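Local coordinates for mandelate racemase / muconate lactonizing enzyme, C-terminal domain protein (Labrenzia alexandrii, PDB 4E5T), which is a putative magnesium-dependent enzyme of the enolase superfamily, probably an isomerase or lyase that, as in its superfamily, acts on a carboxylate substrate, at residues L4-T9 with A55-F59. Numbering follows the deposited sequence.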
loop_
_atom_site.group_PDB
_atom_site.type_symbol
_atom_site.label_atom_id
_atom_site.label_comp_id
_atom_site.label_asym_id
_atom_site.label_seq_id
_atom_site.Cartn_x
_atom_site.Cartn_y
_atom_site.Cartn_z
ATOM N N LEU A 4 3.926 49.387 5.751
ATOM C CA LEU A 4 5.138 49.375 4.941
ATOM C C LEU A 4 4.983 50.411 3.843
ATOM O O LEU A 4 3.907 50.531 3.219
ATOM C CB LEU A 4 5.373 47.999 4.323
ATOM C CG LEU A 4 5.515 46.896 5.360
ATOM C CD1 LEU A 4 5.760 45.568 4.701
ATOM C CD2 LEU A 4 6.662 47.252 6.276
ATOM N N SER A 5 6.065 51.141 3.594
ATOM C CA SER A 5 5.988 52.324 2.755
ATOM C C SER A 5 6.955 52.275 1.585
ATOM O O SER A 5 6.628 52.677 0.465
ATOM C CB SER A 5 6.285 53.559 3.601
ATOM O OG SER A 5 5.334 54.561 3.350
ATOM N N ASP A 6 8.153 51.777 1.861
ATOM C CA ASP A 6 9.261 51.935 0.940
ATOM C C ASP A 6 10.171 50.728 0.964
ATOM O O ASP A 6 10.379 50.095 2.005
ATOM C CB ASP A 6 10.068 53.187 1.284
ATOM C CG ASP A 6 9.414 54.455 0.781
ATOM O OD1 ASP A 6 9.186 54.555 -0.448
ATOM O OD2 ASP A 6 9.125 55.347 1.615
ATOM N N ILE A 7 10.705 50.423 -0.213
ATOM C CA ILE A 7 11.664 49.359 -0.382
ATOM C C ILE A 7 12.901 49.921 -1.092
ATOM O O ILE A 7 12.799 50.788 -1.973
ATOM C CB ILE A 7 11.053 48.157 -1.155
ATOM C CG1 ILE A 7 12.086 47.028 -1.298
ATOM C CG2 ILE A 7 10.513 48.588 -2.512
ATOM C CD1 ILE A 7 11.558 45.775 -1.972
ATOM N N GLU A 8 14.074 49.477 -0.654
ATOM C CA GLU A 8 15.274 49.622 -1.455
ATOM C C GLU A 8 15.820 48.205 -1.656
ATOM O O GLU A 8 15.678 47.355 -0.778
ATOM C CB GLU A 8 16.311 50.558 -0.805
ATOM C CG GLU A 8 17.558 50.758 -1.677
ATOM C CD GLU A 8 18.567 51.778 -1.143
ATOM O OE1 GLU A 8 18.651 51.965 0.099
ATOM O OE2 GLU A 8 19.283 52.390 -1.982
ATOM N N THR A 9 16.392 47.938 -2.828
ATOM C CA THR A 9 17.060 46.665 -3.074
ATOM C C THR A 9 18.537 46.918 -3.277
ATOM O O THR A 9 18.952 48.004 -3.680
ATOM C CB THR A 9 16.500 45.892 -4.307
ATOM O OG1 THR A 9 16.487 46.742 -5.465
ATOM C CG2 THR A 9 15.101 45.370 -4.039
ATOM N N ALA A 55 11.439 41.863 -6.799
ATOM C CA ALA A 55 11.197 42.217 -5.409
ATOM C C ALA A 55 10.432 43.533 -5.357
ATOM O O ALA A 55 9.427 43.651 -4.653
ATOM C CB ALA A 55 12.500 42.316 -4.646
ATOM N N GLU A 56 10.887 44.501 -6.147
ATOM C CA GLU A 56 10.225 45.786 -6.237
ATOM C C GLU A 56 8.789 45.713 -6.726
ATOM O O GLU A 56 7.899 46.324 -6.129
ATOM C CB GLU A 56 11.012 46.689 -7.146
ATOM C CG GLU A 56 12.192 47.324 -6.472
ATOM C CD GLU A 56 12.975 48.190 -7.429
ATOM O OE1 GLU A 56 12.344 48.808 -8.328
ATOM O OE2 GLU A 56 14.219 48.227 -7.292
ATOM N N ASP A 57 8.572 44.983 -7.824
ATOM C CA ASP A 57 7.232 44.769 -8.386
ATOM C C ASP A 57 6.308 44.107 -7.365
ATOM O O ASP A 57 5.182 44.584 -7.150
ATOM C CB ASP A 57 7.286 43.947 -9.687
ATOM C CG ASP A 57 5.893 43.634 -10.258
ATOM O OD1 ASP A 57 5.310 42.585 -9.893
ATOM O OD2 ASP A 57 5.381 44.423 -11.080
ATOM N N VAL A 58 6.773 43.029 -6.730
ATOM C CA VAL A 58 5.962 42.396 -5.693
ATOM C C VAL A 58 5.612 43.355 -4.534
ATOM O O VAL A 58 4.447 43.466 -4.169
ATOM C CB VAL A 58 6.609 41.117 -5.126
ATOM C CG1 VAL A 58 5.740 40.530 -4.031
ATOM C CG2 VAL A 58 6.839 40.099 -6.230
ATOM N N PHE A 59 6.613 44.041 -3.969
ATOM C CA PHE A 59 6.389 44.982 -2.863
ATOM C C PHE A 59 5.351 46.065 -3.191
ATOM O O PHE A 59 4.544 46.439 -2.337
ATOM C CB PHE A 59 7.691 45.652 -2.390
ATOM C CG PHE A 59 7.482 46.659 -1.287
ATOM C CD1 PHE A 59 7.463 46.256 0.049
ATOM C CD2 PHE A 59 7.292 48.014 -1.576
ATOM C CE1 PHE A 59 7.260 47.181 1.083
ATOM C CE2 PHE A 59 7.092 48.949 -0.553
ATOM C CZ PHE A 59 7.071 48.526 0.775
#
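I7 and F59 meet where segment 4-9 of strand 4-13 lies nearly antiparallel (171°) to helix segment 55-59, their axes 9.2 Å apart at their closest. F59 has the largest share of the contact. Its CG stands anti to the backbone N (chi1 178°), which sends the ring across to the strand. The branched I7 suits the place opposite: its CB sits over one ring face in a CH-pi contact, 3.9 Å from the F59 ring centroid, and its CG2 lies by F59 CD2. I7 CD1 reaches back along the helix to F59 CB and A55 O. On the other side of the bulge formed by S5 and D6 opposite V30, L4 CB lies 3.8 Å from F59 CE1, while the flat ring fits its end against the bulged backbone, with S5 C at the edge. A55 is small enough for T9 CG2 to come within 4.1 Å of its CB. Toward solvent, E56 extends its chain so that OE2 accepts a weak hydrogen bond from T9 OG1 (3.3 Å). L29 of strand 23-31 and L98 of helix 89-110 continue the apolar packing around I7. Dispersion and hydrophobic burial therefore join helix to sheet in this enolase-type N-terminal domain, the weak T9-E56 bond probably adding little.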